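Local coordinates for protein phenylurea hydrolase B (PDB 4WHB) that probably hydrolyses non-peptide carbon–nitrogen bonds, including that of the phenylurea herbicide diuron, as a metal-binding enzyme of the amidohydrolase superfamily, at residues I117-L121 with Y197-V202; V190-R195 with V238-E242; K338-N342 with N396-Y401. All blocks are in the same frame, centred on the assembly; numbering follows the deposited sequence. Where two conformers were deposited one is given.

Interaction 1 (I117-L121 with Y197-V202); sequences IEPVL and YLSRGV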
ATOM      1  N   ILE C 117       3.735  -8.585  29.094  1.00 16.30           N
ATOM      2  CA  ILE C 117       4.259  -8.787  30.421  1.00 17.03           C
ATOM      3  C   ILE C 117       3.255  -9.400  31.415  1.00 24.19           C
ATOM      4  O   ILE C 117       3.615 -10.253  32.217  1.00 13.99           O
ATOM      5  CB  ILE C 117       4.858  -7.497  31.039  1.00 13.24           C
ATOM      6  CG1 ILE C 117       5.615  -7.867  32.313  1.00 15.57           C
ATOM      7  CG2 ILE C 117       3.769  -6.453  31.372  1.00  9.70           C
ATOM      8  CD1 ILE C 117       6.358  -6.723  32.933  1.00 16.78           C
ATOM      9  N   GLU C 118       2.008  -8.979  31.388  1.00 17.41           N
ATOM     10  CA  GLU C 118       1.057  -9.511  32.330  1.00 12.52           C
ATOM     11  C   GLU C 118       0.750 -10.981  32.023  1.00 13.89           C
ATOM     12  O   GLU C 118       0.712 -11.784  32.946  1.00 28.81           O
ATOM     13  CB  GLU C 118      -0.206  -8.642  32.382  1.00 22.35           C
ATOM     14  CG  GLU C 118       0.017  -7.263  32.988  1.00 24.57           C
ATOM     15  CD  GLU C 118       0.367  -7.300  34.461  1.00 26.00           C
ATOM     16  OE1 GLU C 118       0.246  -8.349  35.131  1.00 32.78           O
ATOM     17  OE2 GLU C 118       0.740  -6.263  34.994  1.00 21.01           O
ATOM     18  N   PRO C 119       0.525 -11.356  30.755  1.00 30.10           N
ATOM     19  CA  PRO C 119       0.445 -12.815  30.476  1.00 19.60           C
ATOM     20  C   PRO C 119       1.737 -13.607  30.667  1.00 15.75           C
ATOM     21  O   PRO C 119       1.660 -14.771  31.062  1.00 19.11           O
ATOM     22  CB  PRO C 119       0.022 -12.882  29.014  1.00 22.69           C
ATOM     23  CG  PRO C 119      -0.748 -11.605  28.787  1.00 19.70           C
ATOM     24  CD  PRO C 119      -0.024 -10.562  29.633  1.00 33.18           C
ATOM     25  N   VAL C 120       2.900 -13.032  30.392  1.00 20.33           N
ATOM     26  CA  VAL C 120       4.159 -13.775  30.546  1.00 20.31           C
ATOM     27  C   VAL C 120       4.593 -13.884  32.003  1.00 16.15           C
ATOM     28  O   VAL C 120       5.278 -14.827  32.387  1.00  9.57           O
ATOM     29  CB  VAL C 120       5.295 -13.200  29.682  1.00 13.33           C
ATOM     30  CG1 VAL C 120       5.884 -11.944  30.289  1.00 12.10           C
ATOM     31  CG2 VAL C 120       6.402 -14.241  29.475  1.00 26.08           C
ATOM     32  N   LEU C 121       4.179 -12.918  32.807  1.00 11.19           N
ATOM     33  CA  LEU C 121       4.395 -12.989  34.235  1.00 18.56           C
ATOM     34  C   LEU C 121       3.475 -13.989  34.846  1.00 18.28           C
ATOM     35  O   LEU C 121       3.893 -14.792  35.709  1.00 23.31           O
ATOM     36  CB  LEU C 121       4.191 -11.638  34.930  1.00 27.25           C
ATOM     37  CG  LEU C 121       5.362 -10.653  34.860  1.00 24.58           C
ATOM     38  CD1 LEU C 121       5.354  -9.927  36.194  1.00 39.08           C
ATOM     39  CD2 LEU C 121       6.711 -11.326  34.579  1.00  7.25           C
ATOM     40  N   TYR C 197       8.124   0.311  35.796  1.00 38.90           N
ATOM     41  CA  TYR C 197       8.069  -0.941  35.054  1.00 26.40           C
ATOM     42  C   TYR C 197       8.829  -2.034  35.751  1.00 22.11           C
ATOM     43  O   TYR C 197       8.333  -3.126  35.914  1.00 36.16           O
ATOM     44  CB  TYR C 197       8.714  -0.761  33.660  1.00 27.52           C
ATOM     45  CG  TYR C 197       8.934  -2.061  32.900  1.00 18.26           C
ATOM     46  CD1 TYR C 197       7.843  -2.825  32.476  1.00 20.62           C
ATOM     47  CD2 TYR C 197      10.184  -2.521  32.601  1.00  9.31           C
ATOM     48  CE1 TYR C 197       8.021  -3.999  31.781  1.00 11.43           C
ATOM     49  CE2 TYR C 197      10.340  -3.709  31.928  1.00  8.81           C
ATOM     50  CZ  TYR C 197       9.255  -4.443  31.539  1.00 10.85           C
ATOM     51  OH  TYR C 197       9.341  -5.614  30.854  1.00 14.48           O
ATOM     52  N   LEU C 198      10.054  -1.749  36.152  1.00 23.32           N
ATOM     53  CA  LEU C 198      10.922  -2.780  36.642  1.00 28.24           C
ATOM     54  C   LEU C 198      10.327  -3.343  37.886  1.00 22.18           C
ATOM     55  O   LEU C 198      10.412  -4.528  38.111  1.00 39.27           O
ATOM     56  CB  LEU C 198      12.312  -2.225  36.942  1.00 31.39           C
ATOM     57  CG  LEU C 198      13.539  -2.985  36.434  1.00 38.13           C
ATOM     58  CD1 LEU C 198      13.167  -3.979  35.360  1.00 52.33           C
ATOM     59  CD2 LEU C 198      14.590  -2.000  35.907  1.00 24.57           C
ATOM     60  N   SER C 199       9.704  -2.511  38.699  1.00 17.30           N
ATOM     61  CA  SER C 199       9.113  -2.956  39.941  1.00 16.18           C
ATOM     62  C   SER C 199       8.064  -4.034  39.686  1.00 17.21           C
ATOM     63  O   SER C 199       7.509  -4.588  40.639  1.00 20.05           O
ATOM     64  CB  SER C 199       8.476  -1.788  40.688  1.00 20.51           C
ATOM     65  OG  SER C 199       9.128  -0.577  40.403  1.00 18.24           O
ATOM     66  N   ARG C 200       7.817  -4.351  38.415  1.00 12.72           N
ATOM     67  CA  ARG C 200       6.803  -5.314  38.053  1.00 10.67           C
ATOM     68  C   ARG C 200       7.217  -6.774  38.188  1.00 13.56           C
ATOM     69  O   ARG C 200       6.358  -7.666  38.058  1.00 13.88           O
ATOM     70  CB  ARG C 200       6.358  -5.139  36.619  1.00 30.70           C
ATOM     71  CG  ARG C 200       5.050  -4.429  36.414  1.00 29.93           C
ATOM     72  CD  ARG C 200       4.667  -4.533  34.948  1.00 37.62           C
ATOM     73  NE  ARG C 200       3.849  -3.430  34.479  1.00 27.93           N
ATOM     74  CZ  ARG C 200       2.594  -3.215  34.873  1.00 42.70           C
ATOM     75  NH1 ARG C 200       2.029  -4.024  35.802  1.00 67.57           N
ATOM     76  NH2 ARG C 200       1.898  -2.189  34.373  1.00 18.78           N
ATOM     77  N   GLY C 201       8.499  -7.035  38.464  1.00 13.44           N
ATOM     78  CA  GLY C 201       8.931  -8.380  38.723  1.00 20.99           C
ATOM     79  C   GLY C 201       9.485  -9.121  37.527  1.00 20.11           C
ATOM     80  O   GLY C 201       9.698 -10.339  37.572  1.00 19.39           O
ATOM     81  N   VAL C 202       9.753  -8.417  36.451  1.00 15.08           N
ATOM     82  CA  VAL C 202      10.462  -9.068  35.358  1.00 25.44           C
ATOM     83  C   VAL C 202      11.813  -9.475  35.905  1.00 17.72           C
ATOM     84  O   VAL C 202      12.353  -8.793  36.745  1.00 16.59           O
ATOM     85  CB  VAL C 202      10.657  -8.165  34.167  1.00 17.80           C
ATOM     86  CG1 VAL C 202       9.319  -7.887  33.520  1.00 12.56           C
ATOM     87  CG2 VAL C 202      11.346  -6.912  34.658  1.00 31.65           C
TER
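In the outer helical layer of the TIM barrel, the first turn of helix 117-128 meets the end of helix 187-198 and the turn that follows it, and the rotamers on the two sides explain how they fit. Ile117 is extended (tt), which carries CD1 straight into a cluster: it lies 3.4 Å from Tyr197 CE1, 3.4 Å from Arg200 CD and 3.2 Å from Val202 CG1, so one methyl touches three residues. One turn on, Leu121 also faces the partner, with chi1 in m but chi2 between wells at -144°; Leu121 CD1 rests 3.1 Å from Arg200 O, and Leu121 CD2 is 4.4 Å from Val202 CG1. Arg200 starts from an unusual chi1 of -102° and then runs extended through chi2 and chi3, laying its aliphatic part over Ile117 and bringing NH1 to Glu118 OE2 at 2.7 Å, a salt bridge. Glu118 meets it with a folded mm side chain. The chain can turn here because Gly201 leaves the helix with positive phi, closing a type I turn from Leu198; a CB would be jammed against the preceding carbonyl. Tyr197 meanwhile packs on Leu205 of barrel strand 205-208. The chemistry is therefore layered: apolar contacts of Ile117 with buried Tyr197 and Val202 lie inside, and a charged pair between two exposed residues closes the outer side.

Interaction 2 (V190-R195 with V238-E242); sequences VRARVR and VMVEE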
ATOM      1  N   VAL C 190      12.189   9.114  31.652  1.00 38.15           N
ATOM      2  CA  VAL C 190      12.569   7.740  31.311  1.00 34.71           C
ATOM      3  C   VAL C 190      12.886   7.027  32.639  1.00 30.42           C
ATOM      4  O   VAL C 190      12.241   6.027  33.005  1.00 33.37           O
ATOM      5  CB  VAL C 190      13.797   7.662  30.398  1.00 45.01           C
ATOM      6  CG1 VAL C 190      14.051   6.213  30.003  1.00 34.29           C
ATOM      7  CG2 VAL C 190      13.613   8.485  29.143  1.00 34.78           C
ATOM      8  N   ARG C 191      13.827   7.603  33.389  1.00 28.68           N
ATOM      9  CA  ARG C 191      14.239   7.086  34.695  1.00 41.28           C
ATOM     10  C   ARG C 191      13.030   6.731  35.533  1.00 38.91           C
ATOM     11  O   ARG C 191      12.982   5.635  36.112  1.00 25.82           O
ATOM     12  CB  ARG C 191      15.087   8.132  35.420  1.00 24.59           C
ATOM     13  CG  ARG C 191      15.397   7.831  36.877  1.00 18.57           C
ATOM     14  CD  ARG C 191      16.797   7.279  37.006  1.00 17.73           C
ATOM     15  NE  ARG C 191      17.836   8.293  37.073  1.00 18.79           N
ATOM     16  CZ  ARG C 191      19.123   8.040  37.317  1.00 27.31           C
ATOM     17  NH1 ARG C 191      19.562   6.802  37.516  1.00 20.70           N
ATOM     18  NH2 ARG C 191      19.979   9.048  37.365  1.00 29.05           N
ATOM     19  N   ALA C 192      12.059   7.663  35.551  1.00 28.37           N
ATOM     20  CA  ALA C 192      10.761   7.468  36.191  1.00 22.88           C
ATOM     21  C   ALA C 192      10.103   6.209  35.734  1.00 25.48           C
ATOM     22  O   ALA C 192       9.823   5.339  36.557  1.00 30.42           O
ATOM     23  CB  ALA C 192       9.837   8.648  35.919  1.00 12.74           C
ATOM     24  N   ARG C 193       9.911   6.050  34.439  1.00 22.97           N
ATOM     25  CA  ARG C 193       9.086   4.972  33.940  1.00 25.76           C
ATOM     26  C   ARG C 193       9.772   3.676  33.764  1.00 27.99           C
ATOM     27  O   ARG C 193       9.131   2.682  33.538  1.00 31.51           O
ATOM     28  CB  ARG C 193       8.506   5.328  32.615  1.00 16.97           C
ATOM     29  CG  ARG C 193       7.481   6.411  32.647  1.00 12.07           C
ATOM     30  CD  ARG C 193       7.168   6.794  31.226  1.00 25.36           C
ATOM     31  NE  ARG C 193       6.784   8.186  31.043  1.00 55.37           N
ATOM     32  CZ  ARG C 193       7.488   9.060  30.358  1.00 28.56           C
ATOM     33  NH1 ARG C 193       8.616   8.708  29.809  1.00 18.58           N
ATOM     34  NH2 ARG C 193       7.056  10.279  30.257  1.00  6.72           N
ATOM     35  N   VAL C 194      11.079   3.689  33.826  1.00 20.77           N
ATOM     36  CA  VAL C 194      11.850   2.430  33.723  1.00 25.67           C
ATOM     37  C   VAL C 194      11.903   1.651  35.048  1.00 32.47           C
ATOM     38  O   VAL C 194      12.027   0.449  35.031  1.00 32.60           O
ATOM     39  CB  VAL C 194      13.249   2.644  33.140  1.00 19.01           C
ATOM     40  CG1 VAL C 194      13.905   1.326  32.821  1.00 18.47           C
ATOM     41  CG2 VAL C 194      13.129   3.435  31.851  1.00 37.85           C
ATOM     42  N   ARG C 195      11.806   2.304  36.196  1.00 39.45           N
ATOM     43  CA  ARG C 195      11.638   1.547  37.444  1.00 29.27           C
ATOM     44  C   ARG C 195      10.196   1.283  37.859  1.00 20.42           C
ATOM     45  O   ARG C 195       9.939   0.373  38.621  1.00 24.27           O
ATOM     46  CB  ARG C 195      12.371   2.229  38.603  1.00 34.16           C
ATOM     47  CG  ARG C 195      13.572   1.425  39.074  1.00 55.12           C
ATOM     48  CD  ARG C 195      13.208  -0.045  39.374  1.00 43.44           C
ATOM     49  NE  ARG C 195      12.926  -0.228  40.780  1.00 41.45           N
ATOM     50  CZ  ARG C 195      12.934  -1.400  41.420  1.00 55.92           C
ATOM     51  NH1 ARG C 195      13.201  -2.525  40.774  1.00 42.31           N
ATOM     52  NH2 ARG C 195      12.662  -1.457  42.737  1.00 67.50           N
ATOM     53  N   VAL C 238      20.942   5.441  31.960  1.00 25.97           N
ATOM     54  CA  VAL C 238      19.866   5.803  32.861  1.00 19.09           C
ATOM     55  C   VAL C 238      18.949   4.619  33.052  1.00 21.84           C
ATOM     56  O   VAL C 238      18.212   4.575  34.000  1.00 36.95           O
ATOM     57  CB  VAL C 238      19.116   7.034  32.324  1.00 22.78           C
ATOM     58  CG1 VAL C 238      17.677   7.131  32.861  1.00 18.59           C
ATOM     59  CG2 VAL C 238      19.896   8.289  32.645  1.00 24.14           C
ATOM     60  N   MET C 239      18.984   3.672  32.130  1.00 27.51           N
ATOM     61  CA  MET C 239      18.236   2.427  32.313  1.00 37.30           C
ATOM     62  C   MET C 239      19.105   1.294  32.826  1.00 29.17           C
ATOM     63  O   MET C 239      18.591   0.368  33.469  1.00 38.53           O
ATOM     64  CB  MET C 239      17.570   2.034  31.015  1.00 29.43           C
ATOM     65  CG  MET C 239      16.931   3.209  30.352  1.00 26.46           C
ATOM     66  SD  MET C 239      16.717   2.881  28.632  1.00 32.01           S
ATOM     67  CE  MET C 239      15.398   4.073  28.284  1.00 13.77           C
ATOM     68  N   VAL C 240      20.407   1.374  32.552  1.00 12.66           N
ATOM     69  CA  VAL C 240      21.345   0.427  33.131  1.00 19.95           C
ATOM     70  C   VAL C 240      21.510   0.635  34.641  1.00 47.53           C
ATOM     71  O   VAL C 240      21.683  -0.350  35.383  1.00 37.17           O
ATOM     72  CB  VAL C 240      22.696   0.479  32.441  1.00 15.14           C
ATOM     73  CG1 VAL C 240      23.766  -0.278  33.228  1.00 16.38           C
ATOM     74  CG2 VAL C 240      22.565  -0.084  31.025  1.00 25.16           C
ATOM     75  N   GLU C 241      21.442   1.891  35.096  1.00 43.08           N
ATOM     76  CA  GLU C 241      21.539   2.184  36.538  1.00 31.68           C
ATOM     77  C   GLU C 241      20.403   1.565  37.301  1.00 43.35           C
ATOM     78  O   GLU C 241      20.577   1.064  38.391  1.00 28.27           O
ATOM     79  CB  GLU C 241      21.574   3.697  36.782  1.00 16.41           C
ATOM     80  CG  GLU C 241      22.927   4.182  37.276  1.00 22.65           C
ATOM     81  CD  GLU C 241      23.193   5.648  37.014  1.00 17.13           C
ATOM     82  OE1 GLU C 241      22.226   6.463  37.099  1.00 25.34           O
ATOM     83  OE2 GLU C 241      24.380   5.956  36.752  1.00  4.77           O
ATOM     84  N   GLU C 242      19.247   1.763  36.741  1.00 46.48           N
ATOM     85  CA  GLU C 242      17.996   1.226  37.231  1.00 45.18           C
ATOM     86  C   GLU C 242      17.976  -0.288  37.256  1.00 47.07           C
ATOM     87  O   GLU C 242      17.535  -0.888  38.199  1.00 25.82           O
ATOM     88  CB  GLU C 242      16.870   1.734  36.343  1.00 47.03           C
ATOM     89  CG  GLU C 242      16.018   2.796  36.970  1.00 50.76           C
ATOM     90  CD  GLU C 242      16.802   3.914  37.529  1.00 57.37           C
ATOM     91  OE1 GLU C 242      17.634   4.462  36.768  1.00 53.60           O
ATOM     92  OE2 GLU C 242      16.557   4.218  38.717  1.00 57.44           O
TER
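Two neighbouring helices in the outer layer of the TIM barrel meet here: helix 187-198, which leads into barrel strand 205-208, and helix 233-246, which follows that strand and leads into strand 250-253. Over these short segments the axes come within 9.5 Å and run broadly in the same direction, crossing at -36°, as successive helices of a beta/alpha barrel do. The contact buries 443 Å² and has two characters. On the inner side Val190 and Val194 point toward Met239, with Val194 CG2 4.1 Å from Met239 CG; Met239 also packs on Ile207 of strand 205-208, which lies between the two helices in sequence, so this side belongs to the barrel's hydrophobic layer between helices and sheet. Further out the contact turns polar. Arg191 covers Val238, its CB 3.8 Å from Val238 CG1, while its long side chain bends through an off-well chi2 of 101° and a p chi3 to reach along the partner helix. There the guanidinium gathers two consecutive acids into a salt-bridge network, both approaching near its plane. Glu242 adds an aliphatic touch as well, with CG 3.5 Å from Arg195 CG. A single nitrogen serves both acids: Arg191 NH1 donates to Glu241 OE1 at 2.7 Å and to Glu242 OE1 at 3.1 Å, the latter with an N-H...O angle of 162°.

Interaction 3 (K338-N342 with N396-Y401); sequences KILLN and NVARAY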
ATOM      1  N   LYS C 338      32.667 -15.848  25.336  1.00 17.68           N
ATOM      2  CA  LYS C 338      31.716 -16.614  26.133  1.00 22.21           C
ATOM      3  C   LYS C 338      30.348 -16.605  25.415  1.00 15.78           C
ATOM      4  O   LYS C 338      29.820 -15.535  25.066  1.00 18.55           O
ATOM      5  CB  LYS C 338      31.608 -16.023  27.539  1.00 29.15           C
ATOM      6  CG  LYS C 338      32.965 -15.883  28.230  1.00 26.88           C
ATOM      7  CD  LYS C 338      32.883 -15.001  29.444  1.00 31.34           C
ATOM      8  CE  LYS C 338      32.285 -13.649  29.128  1.00 33.53           C
ATOM      9  NZ  LYS C 338      32.867 -13.003  27.950  1.00 29.26           N
ATOM     10  N   ILE C 339      29.815 -17.800  25.185  1.00  8.94           N
ATOM     11  CA  ILE C 339      28.745 -18.004  24.231  1.00 15.91           C
ATOM     12  C   ILE C 339      27.455 -18.434  24.929  1.00 19.99           C
ATOM     13  O   ILE C 339      27.482 -19.080  25.961  1.00 27.02           O
ATOM     14  CB  ILE C 339      29.198 -19.026  23.146  1.00 33.73           C
ATOM     15  CG1 ILE C 339      30.221 -18.382  22.209  1.00  8.26           C
ATOM     16  CG2 ILE C 339      28.012 -19.619  22.344  1.00 25.43           C
ATOM     17  CD1 ILE C 339      31.137 -19.391  21.584  1.00  9.32           C
ATOM     18  N   LEU C 340      26.326 -18.032  24.347  1.00 25.54           N
ATOM     19  CA  LEU C 340      24.992 -18.258  24.921  1.00 19.57           C
ATOM     20  C   LEU C 340      24.094 -18.990  23.927  1.00 19.66           C
ATOM     21  O   LEU C 340      24.305 -18.919  22.754  1.00 31.31           O
ATOM     22  CB  LEU C 340      24.388 -16.898  25.256  1.00 20.48           C
ATOM     23  CG  LEU C 340      23.287 -16.887  26.296  1.00 22.00           C
ATOM     24  CD1 LEU C 340      23.937 -16.952  27.648  1.00 21.50           C
ATOM     25  CD2 LEU C 340      22.455 -15.601  26.198  1.00 33.29           C
ATOM     26  N   LEU C 341      23.090 -19.702  24.385  1.00 28.42           N
ATOM     27  CA  LEU C 341      22.110 -20.302  23.469  1.00 31.89           C
ATOM     28  C   LEU C 341      20.988 -19.303  23.241  1.00 35.89           C
ATOM     29  O   LEU C 341      20.177 -19.027  24.115  1.00 23.67           O
ATOM     30  CB  LEU C 341      21.547 -21.656  23.952  1.00 23.52           C
ATOM     31  CG  LEU C 341      20.935 -22.516  22.851  1.00 18.31           C
ATOM     32  CD1 LEU C 341      20.890 -23.982  23.238  1.00 28.02           C
ATOM     33  CD2 LEU C 341      19.531 -22.071  22.512  1.00 18.34           C
ATOM     34  N   ASN C 342      20.968 -18.784  22.019  1.00 43.93           N
ATOM     35  CA  ASN C 342      19.937 -17.896  21.542  1.00 28.68           C
ATOM     36  C   ASN C 342      19.432 -18.360  20.182  1.00 22.76           C
ATOM     37  O   ASN C 342      20.187 -18.419  19.204  1.00 20.18           O
ATOM     38  CB  ASN C 342      20.480 -16.463  21.427  1.00 26.92           C
ATOM     39  CG  ASN C 342      20.766 -15.801  22.782  1.00 29.66           C
ATOM     40  OD1 ASN C 342      20.382 -16.304  23.831  1.00 40.94           O
ATOM     41  ND2 ASN C 342      21.427 -14.655  22.751  1.00 23.25           N
ATOM     42  N   ASN C 396      26.316 -22.041  30.434  1.00 33.66           N
ATOM     43  CA  ASN C 396      26.617 -20.730  29.860  1.00 31.80           C
ATOM     44  C   ASN C 396      25.415 -19.795  29.727  1.00 43.51           C
ATOM     45  O   ASN C 396      25.568 -18.576  29.907  1.00 44.24           O
ATOM     46  CB  ASN C 396      27.300 -20.882  28.526  1.00 34.20           C
ATOM     47  CG  ASN C 396      28.258 -22.041  28.507  1.00 29.93           C
ATOM     48  OD1 ASN C 396      28.138 -22.957  29.299  1.00 24.81           O
ATOM     49  ND2 ASN C 396      29.189 -22.012  27.589  1.00 28.11           N
ATOM     50  N   VAL C 397      24.221 -20.311  29.464  1.00 41.55           N
ATOM     51  CA  VAL C 397      23.086 -19.401  29.506  1.00 43.12           C
ATOM     52  C   VAL C 397      22.822 -19.056  30.949  1.00 42.88           C
ATOM     53  O   VAL C 397      22.635 -17.891  31.307  1.00 35.60           O
ATOM     54  CB  VAL C 397      21.822 -19.974  28.852  1.00 33.15           C
ATOM     55  CG1 VAL C 397      21.035 -18.839  28.236  1.00 28.23           C
ATOM     56  CG2 VAL C 397      22.142 -21.025  27.789  1.00 38.96           C
ATOM     57  N   ALA C 398      22.818 -20.099  31.764  1.00 46.01           N
ATOM     58  CA  ALA C 398      22.762 -19.943  33.203  1.00 44.23           C
ATOM     59  C   ALA C 398      24.007 -19.329  33.892  1.00 51.87           C
ATOM     60  O   ALA C 398      23.924 -18.966  34.992  1.00 52.89           O
ATOM     61  CB  ALA C 398      22.497 -21.302  33.838  1.00 46.30           C
ATOM     62  N   ARG C 399      25.219 -19.372  33.376  0.89196.17           N
ATOM     63  CA  ARG C 399      26.275 -18.587  34.011  0.89 71.06           C
ATOM     64  C   ARG C 399      26.008 -17.090  33.763  0.89 78.65           C
ATOM     65  O   ARG C 399      26.237 -16.251  34.643  0.89 74.76           O
ATOM     66  CB  ARG C 399      27.674 -18.979  33.507  0.89 59.80           C
ATOM     67  CG  ARG C 399      28.105 -20.412  33.820  0.89 53.59           C
ATOM     68  CD  ARG C 399      29.591 -20.547  34.222  0.89 52.04           C
ATOM     69  NE  ARG C 399      29.913 -21.694  35.119  0.89 46.97           N
ATOM     70  CZ  ARG C 399      29.622 -21.737  36.437  0.89 28.57           C
ATOM     71  NH1 ARG C 399      28.938 -20.767  37.034  0.89 15.62           N
ATOM     72  NH2 ARG C 399      29.983 -22.768  37.166  0.89 17.60           N
ATOM     73  N   ALA C 400      25.527 -16.803  32.563  1.00 55.96           N
ATOM     74  CA  ALA C 400      25.297 -15.451  32.063  1.00 39.94           C
ATOM     75  C   ALA C 400      24.034 -14.760  32.603  1.00 37.17           C
ATOM     76  O   ALA C 400      23.891 -13.602  32.414  1.00 33.01           O
ATOM     77  CB  ALA C 400      25.184 -15.510  30.555  1.00 36.11           C
ATOM     78  N   TYR C 401      23.105 -15.433  33.240  1.00 17.60           N
ATOM     79  CA  TYR C 401      22.076 -14.669  33.954  1.00 13.72           C
ATOM     80  C   TYR C 401      22.306 -14.463  35.446  1.00 15.78           C
ATOM     81  O   TYR C 401      21.597 -13.702  36.068  1.00 17.39           O
ATOM     82  CB  TYR C 401      20.695 -15.304  33.720  1.00 19.34           C
ATOM     83  CG  TYR C 401      20.250 -15.107  32.303  1.00 22.05           C
ATOM     84  CD1 TYR C 401      20.699 -15.968  31.305  1.00 31.51           C
ATOM     85  CD2 TYR C 401      19.424 -14.045  31.932  1.00 29.17           C
ATOM     86  CE1 TYR C 401      20.333 -15.797  29.983  1.00 23.09           C
ATOM     87  CE2 TYR C 401      19.072 -13.859  30.598  1.00 29.97           C
ATOM     88  CZ  TYR C 401      19.516 -14.754  29.642  1.00 26.41           C
ATOM     89  OH  TYR C 401      19.182 -14.624  28.326  1.00 50.85           O
TER
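Leu340 has the largest share of its surface covered in this contact, 78 Å², followed by Val397 with 51 Å² and Asn396 with 35 Å². Leu340 sits in the middle of strand 339-341, the last strand of the TIM barrel, and its tp side chain reaches the short helix 395-400, whose axis crosses the strand at -108° and 7.3 Å away. Leu340 CD1 lies 3.5 Å from Val397 CG1 and 3.5 Å from Ala400 CB, while Leu340 CD2 is 4.3 Å from Tyr401 CE1. Val397 has the nearest CA to Leu340, and Val397 CG2 is 3.9 Å from Leu341 CB, so this valine touches two successive strand residues. One residue earlier in the strand, Asn396 CB lies 3.1 Å from Ile339 O. Around the pair, Leu340, Ala400 and Tyr401 all pack on Val270 of strand 270-272, and Tyr401 stacks on Phe111, consistent with the helix plugging one end of the barrel. His273 and Asp344 bind zinc in this protein, though they carry none in this chain; the side chains of Leu340 and His273 are about 9 Å apart, those of Tyr401 and Asp344 about 10 Å. Without a cross-segment hydrogen bond, the contact relies on shape and apolar burial rather than directed polar bonds, in the barrel interior near those zinc-binding side chains.

All three contacts belong to one TIM barrel. Interactions 1 and 2 lie in its outer helical layer and share helix 187-198, whose end and following turn meet helix 117-128 and whose length meets helix 233-246. Their centres are 15 Å apart and they touch, Leu198 CD2 lying 3.9 Å from Glu242 O; along the chain their segments alternate, linking three outer-layer helices. Interaction 3 comes later in sequence and further inside, with its centre 22 Å from that of interaction 1 and 25 Å from that of interaction 2. It packs strand 339-341 against helix 395-400, so the set covers both the barrel's outer layer and its interior near the metal site.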